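Local coordinates for protein CmeC (Campylobacter jejuni, PDB 4MT4) that forms a trimeric outer membrane channel of the outer membrane factor family and probably serves as the exit duct of a multidrug efflux system, at residues Gln387-Gln391 with Trp421-Ala425; Tyr14-Leu20 with Thr262-Ile268; Ala183-Tyr187 with Ala207-Leu211. One frame throughout, in Å; residues are numbered along the deposited sequence.

In the fold
Two of the three contacts join the arms of helical hairpins in the long alpha-helical barrel, and the third ties loops along its flank. Contact 3 (183-187 with 207-211) joins helices 129-195 and 201-236; contact 1 (387-391 with 421-425) joins helices 339-405 and 411-445. Their centres are about 21 Å apart, and both pairs cross at the same angle, making the hairpins comparable elements of the barrel wall. Contact 2 (14-20 with 262-268) encloses contact 3 along the chain and closes before contact 1 opens; its centre lies about 36 Å from that of contact 1 and about 54 Å from that of contact 3. It fastens the N-terminal segment to the barrel's flank. All three touch neighbouring subunits of the trimer.

Contact 1 (Gln387-Gln391 with Trp421-Ala425); sequences QASEQ and WLNAA
Glu-390 lies beside Trp-421 and over Ala-424 where two antiparallel helices, 339-405 and 411-445, bring their local axes to 8.6 Å at an angle of 160°. Ala-424 allows the close spacing: its CB points at the opposite helix and lies 3.7 Å from Glu-390 CA. A lone methyl group lets the two backbones come this near, and the CA atoms of Glu-390 and Ala-424 are 4.8 Å apart.

Glu-390 supplies most of what the helix 387-391 brings to the contact. With CG anti to the backbone N (chi1 178°), its aliphatic part runs along the neighbouring helix, and CG packs 3.8 Å from Ala-425 CA. The chain then bends at chi2, which turns the carboxylate to lie beside the indole of Trp-421, the two side chains pointing the same way. Carboxylate and ring are nearly coplanar, and OE2 lies in plane at the ring edge, near NE1. A Trp-421 chi1 of 177° brings that edge to the carboxylate; indole suits the place by offering both a large apolar surface and an N-H. Trp-421 NE1 donates to Glu-390 OE2 in a weak hydrogen bond of 3.4 Å, long but almost straight. Gln-391 NE2 donates to Glu-390 OE1 at 2.9 Å, from the syn side but above the carboxylate plane.

Tyr-397 also meets the Trp-421 ring, and Leu-422 packs against helices 129-195 and 201-236. The small Ser-389 packs against Glu-212 of the second subunit.

The chemistry is therefore divided: the Ala-424 methyl rests on the Glu-390 backbone, and the Glu-390 methylenes on the backbone of Ala-424 and Ala-425. Gln-391 does most to fix the carboxylate, the indole adding a weak bond, and both donors would be expected to favour its ionised form.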
loop_
_atom_site.group_PDB
_atom_site.type_symbol
_atom_site.label_atom_id
_atom_site.label_comp_id
_atom_site.label_asym_id
_atom_site.label_seq_id
_atom_site.Cartn_x
_atom_site.Cartn_y
_atom_site.Cartn_z
ATOM N N GLN B 387 35.322 -8.402 14.556
ATOM C CA GLN B 387 35.969 -8.250 15.853
ATOM C C GLN B 387 37.484 -8.300 15.704
ATOM O O GLN B 387 38.203 -7.482 16.279
ATOM C CB GLN B 387 35.502 -9.336 16.823
ATOM C CG GLN B 387 36.015 -9.158 18.243
ATOM C CD GLN B 387 35.535 -10.252 19.178
ATOM O OE1 GLN B 387 35.599 -11.437 18.851
ATOM N NE2 GLN B 387 35.044 -9.857 20.347
ATOM N N ALA B 388 37.963 -9.266 14.927
ATOM C CA ALA B 388 39.394 -9.417 14.687
ATOM C C ALA B 388 39.930 -8.257 13.854
ATOM O O ALA B 388 41.044 -7.787 14.076
ATOM C CB ALA B 388 39.681 -10.743 14.004
ATOM N N SER B 389 39.125 -7.801 12.898
ATOM C CA SER B 389 39.496 -6.672 12.053
ATOM C C SER B 389 39.676 -5.405 12.883
ATOM O O SER B 389 40.646 -4.670 12.708
ATOM C CB SER B 389 38.443 -6.439 10.967
ATOM O OG SER B 389 38.716 -5.255 10.236
ATOM N N GLU B 390 38.738 -5.163 13.793
ATOM C CA GLU B 390 38.781 -3.991 14.659
ATOM C C GLU B 390 39.988 -4.035 15.596
ATOM O O GLU B 390 40.599 -3.003 15.880
ATOM C CB GLU B 390 37.482 -3.881 15.463
ATOM C CG GLU B 390 37.441 -2.713 16.438
ATOM C CD GLU B 390 37.832 -3.113 17.846
ATOM O OE1 GLU B 390 37.510 -4.249 18.258
ATOM O OE2 GLU B 390 38.463 -2.291 18.544
ATOM N N GLN B 391 40.330 -5.230 16.067
ATOM C CA GLN B 391 41.474 -5.395 16.956
ATOM C C GLN B 391 42.790 -5.167 16.224
ATOM O O GLN B 391 43.725 -4.592 16.776
ATOM C CB GLN B 391 41.464 -6.783 17.596
ATOM C CG GLN B 391 40.487 -6.908 18.751
ATOM C CD GLN B 391 40.701 -5.839 19.805
ATOM O OE1 GLN B 391 41.733 -5.810 20.477
ATOM N NE2 GLN B 391 39.731 -4.943 19.944
ATOM N N TRP B 421 40.743 2.607 12.100
ATOM C CA TRP B 421 40.278 2.005 13.346
ATOM C C TRP B 421 38.823 2.379 13.601
ATOM O O TRP B 421 38.010 1.533 13.976
ATOM C CB TRP B 421 41.151 2.443 14.523
ATOM C CG TRP B 421 40.685 1.911 15.852
ATOM C CD1 TRP B 421 40.019 0.742 16.081
ATOM C CD2 TRP B 421 40.840 2.538 17.132
ATOM N NE1 TRP B 421 39.755 0.600 17.422
ATOM C CE2 TRP B 421 40.249 1.690 18.089
ATOM C CE3 TRP B 421 41.424 3.735 17.562
ATOM C CZ2 TRP B 421 40.224 1.998 19.447
ATOM C CZ3 TRP B 421 41.399 4.039 18.912
ATOM C CH2 TRP B 421 40.804 3.174 19.838
ATOM N N LEU B 422 38.507 3.655 13.394
ATOM C CA LEU B 422 37.150 4.155 13.562
ATOM C C LEU B 422 36.177 3.415 12.649
ATOM O O LEU B 422 35.105 2.994 13.082
ATOM C CB LEU B 422 37.093 5.656 13.276
ATOM C CG LEU B 422 35.721 6.319 13.396
ATOM C CD1 LEU B 422 35.215 6.252 14.828
ATOM C CD2 LEU B 422 35.771 7.757 12.906
ATOM N N ASN B 423 36.566 3.256 11.387
ATOM C CA ASN B 423 35.759 2.526 10.416
ATOM C C ASN B 423 35.540 1.081 10.845
ATOM O O ASN B 423 34.435 0.550 10.738
ATOM C CB ASN B 423 36.416 2.571 9.035
ATOM C CG ASN B 423 36.458 3.973 8.454
ATOM O OD1 ASN B 423 36.060 4.938 9.106
ATOM N ND2 ASN B 423 36.946 4.091 7.224
ATOM N N ALA B 424 36.603 0.455 11.338
ATOM C CA ALA B 424 36.542 -0.930 11.792
ATOM C C ALA B 424 35.710 -1.062 13.063
ATOM O O ALA B 424 35.030 -2.065 13.269
ATOM C CB ALA B 424 37.946 -1.473 12.016
ATOM N N ALA B 425 35.768 -0.042 13.912
ATOM C CA ALA B 425 35.007 -0.040 15.156
ATOM C C ALA B 425 33.515 0.100 14.875
ATOM O O ALA B 425 32.690 -0.583 15.488
ATOM C CB ALA B 425 35.483 1.077 16.071
#

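Contact 2 (Tyr14-Leu20 with Thr262-Ile268)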
loop_
_atom_site.group_PDB
_atom_site.type_symbol
_atom_site.label_atom_id
_atom_site.label_comp_id
_atom_site.label_asym_id
_atom_site.label_seq_id
_atom_site.Cartn_x
_atom_site.Cartn_y
_atom_site.Cartn_z
ATOM N N TYR B 14 8.240 -31.355 1.918
ATOM C CA TYR B 14 9.588 -30.809 2.006
ATOM C C TYR B 14 10.466 -31.673 2.906
ATOM O O TYR B 14 9.963 -32.408 3.757
ATOM C CB TYR B 14 9.553 -29.366 2.522
ATOM C CG TYR B 14 8.896 -29.210 3.878
ATOM C CD1 TYR B 14 7.523 -29.020 3.989
ATOM C CD2 TYR B 14 9.649 -29.244 5.045
ATOM C CE1 TYR B 14 6.919 -28.875 5.223
ATOM C CE2 TYR B 14 9.053 -29.101 6.283
ATOM C CZ TYR B 14 7.688 -28.917 6.367
ATOM O OH TYR B 14 7.087 -28.773 7.598
ATOM N N SER B 15 11.777 -31.588 2.709
ATOM C CA SER B 15 12.721 -32.350 3.516
ATOM C C SER B 15 13.274 -31.494 4.648
ATOM O O SER B 15 13.460 -30.289 4.489
ATOM C CB SER B 15 13.864 -32.878 2.648
ATOM O OG SER B 15 13.370 -33.622 1.550
ATOM N N ILE B 16 13.532 -32.119 5.793
ATOM C CA ILE B 16 14.112 -31.409 6.928
ATOM C C ILE B 16 15.632 -31.546 6.933
ATOM O O ILE B 16 16.176 -32.577 6.534
ATOM C CB ILE B 16 13.544 -31.915 8.273
ATOM C CG1 ILE B 16 13.864 -33.397 8.474
ATOM C CG2 ILE B 16 12.042 -31.672 8.346
ATOM C CD1 ILE B 16 13.362 -33.953 9.785
ATOM N N ASP B 17 16.313 -30.498 7.386
ATOM C CA ASP B 17 17.773 -30.479 7.400
ATOM C C ASP B 17 18.282 -29.432 8.382
ATOM O O ASP B 17 18.181 -28.232 8.128
ATOM C CB ASP B 17 18.319 -30.205 5.997
ATOM C CG ASP B 17 19.827 -30.048 5.977
ATOM O OD1 ASP B 17 20.513 -30.748 6.750
ATOM O OD2 ASP B 17 20.325 -29.222 5.184
ATOM N N ASN B 18 18.841 -29.893 9.496
ATOM C CA ASN B 18 19.241 -29.011 10.587
ATOM C C ASN B 18 20.631 -28.409 10.417
ATOM O O ASN B 18 21.159 -27.774 11.330
ATOM C CB ASN B 18 19.168 -29.766 11.911
ATOM C CG ASN B 18 17.754 -30.163 12.272
ATOM O OD1 ASN B 18 16.982 -29.347 12.775
ATOM N ND2 ASN B 18 17.404 -31.417 12.017
ATOM N N LYS B 19 21.217 -28.612 9.244
ATOM C CA LYS B 19 22.532 -28.062 8.936
ATOM C C LYS B 19 22.417 -26.792 8.107
ATOM O O LYS B 19 23.406 -26.110 7.851
ATOM C CB LYS B 19 23.379 -29.098 8.197
ATOM C CG LYS B 19 23.750 -30.281 9.064
ATOM C CD LYS B 19 24.529 -29.824 10.284
ATOM C CE LYS B 19 26.001 -29.596 9.975
ATOM N NZ LYS B 19 26.778 -29.326 11.219
ATOM N N LEU B 20 21.191 -26.477 7.702
ATOM C CA LEU B 20 20.936 -25.345 6.821
ATOM C C LEU B 20 21.314 -24.019 7.474
ATOM O O LEU B 20 21.822 -23.116 6.813
ATOM C CB LEU B 20 19.465 -25.324 6.400
ATOM C CG LEU B 20 19.038 -24.179 5.477
ATOM C CD1 LEU B 20 19.885 -24.159 4.214
ATOM C CD2 LEU B 20 17.562 -24.288 5.135
ATOM N N THR B 262 17.874 -24.429 13.557
ATOM C CA THR B 262 18.914 -24.317 12.543
ATOM C C THR B 262 18.444 -24.966 11.249
ATOM O O THR B 262 19.135 -24.931 10.231
ATOM C CB THR B 262 20.228 -24.976 12.999
ATOM O OG1 THR B 262 20.024 -26.383 13.177
ATOM C CG2 THR B 262 20.708 -24.366 14.309
ATOM N N GLY B 263 17.261 -25.565 11.306
ATOM C CA GLY B 263 16.641 -26.184 10.150
ATOM C C GLY B 263 15.139 -25.973 10.202
ATOM O O GLY B 263 14.601 -25.600 11.245
ATOM N N ILE B 264 14.458 -26.206 9.086
ATOM C CA ILE B 264 13.019 -25.983 9.036
ATOM C C ILE B 264 12.283 -27.033 9.869
ATOM O O ILE B 264 12.695 -28.191 9.943
ATOM C CB ILE B 264 12.495 -25.984 7.580
ATOM C CG1 ILE B 264 11.041 -25.503 7.531
ATOM C CG2 ILE B 264 12.656 -27.356 6.935
ATOM C CD1 ILE B 264 10.565 -25.144 6.146
ATOM N N SER B 265 11.203 -26.611 10.518
ATOM C CA SER B 265 10.420 -27.500 11.366
ATOM C C SER B 265 9.540 -28.428 10.537
ATOM O O SER B 265 9.185 -28.113 9.402
ATOM C CB SER B 265 9.559 -26.688 12.333
ATOM O OG SER B 265 8.715 -27.530 13.095
ATOM N N SER B 266 9.186 -29.573 11.113
ATOM C CA SER B 266 8.331 -30.537 10.433
ATOM C C SER B 266 6.865 -30.144 10.561
ATOM O O SER B 266 5.997 -30.703 9.890
ATOM C CB SER B 266 8.552 -31.943 10.993
ATOM O OG SER B 266 8.168 -32.014 12.354
ATOM N N THR B 267 6.599 -29.174 11.432
ATOM C CA THR B 267 5.249 -28.672 11.655
ATOM C C THR B 267 5.182 -27.160 11.457
ATOM O O THR B 267 4.506 -26.458 12.205
ATOM C CB THR B 267 4.749 -29.007 13.073
ATOM O OG1 THR B 267 5.654 -28.462 14.041
ATOM C CG2 THR B 267 4.655 -30.512 13.269
ATOM N N ILE B 268 5.886 -26.667 10.444
ATOM C CA ILE B 268 5.981 -25.232 10.192
ATOM C C ILE B 268 4.628 -24.634 9.793
ATOM O O ILE B 268 4.371 -23.448 10.013
ATOM C CB ILE B 268 7.031 -24.930 9.095
ATOM C CG1 ILE B 268 7.287 -23.426 8.984
ATOM C CG2 ILE B 268 6.600 -25.512 7.757
ATOM C CD1 ILE B 268 7.798 -22.803 10.260
HETATM O O HOH W 1 15.969 -26.901 6.954
#
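This is a loop-to-loop contact, in which the N-terminal segment, extended from Tyr-14 to Ile-16 and then turning, lies along the connection between helices 240-245 and 273-293, on the flank of the helical barrel. Side chains, a turn and one water do the joining.

At one end Tyr-14 projects from its backbone toward the other loop. Its hydroxyl donates to Ser-265 O at 2.8 Å, with the acceptor at the ring edge and the donor tilted 15° from the carbonyl plane. The ring also carries apolar packing: Tyr-14 CD2 lies 4.0 Å from Ile-264 CG2, and CZ is 3.8 Å from Ile-268 CG2. Ser-265 OG accepts from Thr-267 N in an ST turn that shapes this loop, and it also bonds Gln-271.

At the other end the type I turn from Asp-17 to Leu-20 presses against Gly-263, where a side chain would collide with the turn. Gly-263 CA sits 3.3 Å from Asp-17 O. Thr-262 OG1, placed by chi1 of 64°, donates to Asn-18 O at 2.6 Å and also bonds Thr-29 N; the water bridges Asp-17 O and Ile-264 N. Asn-18 OD1 is buried without a modelled partner.

Helix 339-405 underlies the pair: Phe-366 stacks edge-to-face with Tyr-14 and, with Ile-369, meets Ile-264, while Leu-373 meets Leu-20. From the second subunit, Asn-241 and Tyr-245 bond the backbone of Ser-15.

Contact 3 (Ala183-Tyr187 with Ala207-Leu211); sequences AKEIY and ARANL
Tyr-187 overlaps Arg-208, its ring crossing that side chain obliquely, with CE1 3.5 Å from Arg-208 CB. A first torsion of 175° sets the ring anti to the backbone N and carries it across to helix 201-236. Its hydroxyl accepts a weak, bent hydrogen bond from Arg-208 NE at 3.3 Å, with ring and guanidinium planes 65° apart. Tyrosine suits the place because its ring packs on aliphatic carbon while its OH reaches a charged group.

Nearby, Leu-211 CD2 packs on the backbone at Lys-184, 3.6 Å from its CA. The small Ala-183 and Ala-207 permit the close axis approach of 8.7 Å. Between the helices a water donates to Ala-207 O at 2.8 Å and accepts from Asn-210 ND2 at 2.9 Å; its link to Ala-183 O is unusually short and less certain. The same ND2 touches Ala-183 CB.

Leu-415 of helix 411-445 touches Ile-186 and Asn-210, and Ser-392 of the third subunit packs on Arg-208. Antiparallel helices paired through alanine, leucine and tyrosine are consistent with the coiled coil predicted for the helix that carries Ala-207 to Leu-211, and such hairpins build the alpha-helical barrel of outer membrane factors.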
loop_
_atom_site.group_PDB
_atom_site.type_symbol
_atom_site.label_atom_id
_atom_site.label_comp_id
_atom_site.label_asym_id
_atom_site.label_seq_id
_atom_site.Cartn_x
_atom_site.Cartn_y
_atom_site.Cartn_z
ATOM N N ALA B 183 40.328 14.351 17.838
ATOM C CA ALA B 183 40.594 15.058 16.591
ATOM C C ALA B 183 40.689 16.556 16.848
ATOM O O ALA B 183 41.422 17.270 16.161
ATOM C CB ALA B 183 39.515 14.762 15.565
ATOM N N LYS B 184 39.939 17.025 17.838
ATOM C CA LYS B 184 39.993 18.424 18.236
ATOM C C LYS B 184 41.298 18.704 18.969
ATOM O O LYS B 184 41.884 19.777 18.835
ATOM C CB LYS B 184 38.801 18.781 19.123
ATOM C CG LYS B 184 38.652 20.270 19.383
ATOM C CD LYS B 184 38.269 20.544 20.826
ATOM C CE LYS B 184 36.974 19.846 21.206
ATOM N NZ LYS B 184 36.619 20.092 22.631
ATOM N N GLU B 185 41.744 17.723 19.748
ATOM C CA GLU B 185 43.008 17.823 20.463
ATOM C C GLU B 185 44.177 17.816 19.487
ATOM O O GLU B 185 45.160 18.527 19.680
ATOM C CB GLU B 185 43.151 16.677 21.468
ATOM C CG GLU B 185 44.468 16.675 22.235
ATOM C CD GLU B 185 44.629 17.889 23.132
ATOM O OE1 GLU B 185 43.604 18.485 23.526
ATOM O OE2 GLU B 185 45.785 18.249 23.443
ATOM N N ILE B 186 44.063 17.007 18.440
ATOM C CA ILE B 186 45.086 16.944 17.404
ATOM C C ILE B 186 45.253 18.303 16.728
ATOM O O ILE B 186 46.373 18.775 16.528
ATOM C CB ILE B 186 44.751 15.874 16.344
ATOM C CG1 ILE B 186 44.933 14.471 16.928
ATOM C CG2 ILE B 186 45.627 16.043 15.112
ATOM C CD1 ILE B 186 44.479 13.361 16.004
ATOM N N TYR B 187 44.134 18.936 16.395
ATOM C CA TYR B 187 44.164 20.241 15.747
ATOM C C TYR B 187 44.707 21.320 16.681
ATOM O O TYR B 187 45.445 22.206 16.249
ATOM C CB TYR B 187 42.772 20.632 15.251
ATOM C CG TYR B 187 42.727 22.025 14.668
ATOM C CD1 TYR B 187 43.272 22.293 13.421
ATOM C CD2 TYR B 187 42.152 23.077 15.372
ATOM C CE1 TYR B 187 43.243 23.566 12.886
ATOM C CE2 TYR B 187 42.118 24.352 14.847
ATOM C CZ TYR B 187 42.664 24.592 13.603
ATOM O OH TYR B 187 42.632 25.862 13.073
ATOM N N ALA B 207 45.064 18.738 9.611
ATOM C CA ALA B 207 44.520 18.571 10.953
ATOM C C ALA B 207 43.143 19.219 11.057
ATOM O O ALA B 207 42.268 18.732 11.774
ATOM C CB ALA B 207 45.466 19.160 11.989
ATOM N N ARG B 208 42.958 20.316 10.331
ATOM C CA ARG B 208 41.688 21.032 10.339
ATOM C C ARG B 208 40.636 20.297 9.513
ATOM O O ARG B 208 39.481 20.186 9.926
ATOM C CB ARG B 208 41.871 22.457 9.815
ATOM C CG ARG B 208 40.573 23.226 9.642
ATOM C CD ARG B 208 40.755 24.710 9.920
ATOM N NE ARG B 208 40.066 25.113 11.143
ATOM C CZ ARG B 208 38.810 25.545 11.185
ATOM N NH1 ARG B 208 38.100 25.637 10.068
ATOM N NH2 ARG B 208 38.261 25.887 12.342
ATOM N N ALA B 209 41.042 19.801 8.348
ATOM C CA ALA B 209 40.158 19.014 7.493
ATOM C C ALA B 209 39.683 17.770 8.231
ATOM O O ALA B 209 38.523 17.374 8.125
ATOM C CB ALA B 209 40.864 18.631 6.201
ATOM N N ASN B 210 40.594 17.162 8.983
ATOM C CA ASN B 210 40.277 15.987 9.782
ATOM C C ASN B 210 39.303 16.323 10.908
ATOM O O ASN B 210 38.413 15.538 11.226
ATOM C CB ASN B 210 41.559 15.377 10.351
ATOM C CG ASN B 210 41.295 14.146 11.188
ATOM O OD1 ASN B 210 41.119 13.048 10.660
ATOM N ND2 ASN B 210 41.273 14.318 12.506
ATOM N N LEU B 211 39.476 17.502 11.496
ATOM C CA LEU B 211 38.616 17.969 12.576
ATOM C C LEU B 211 37.182 18.170 12.082
ATOM O O LEU B 211 36.230 17.695 12.705
ATOM C CB LEU B 211 39.169 19.270 13.167
ATOM C CG LEU B 211 38.731 19.781 14.548
ATOM C CD1 LEU B 211 38.042 21.134 14.421
ATOM C CD2 LEU B 211 37.848 18.789 15.306
HETATM O O HOH W 2 42.219 16.744 13.797
#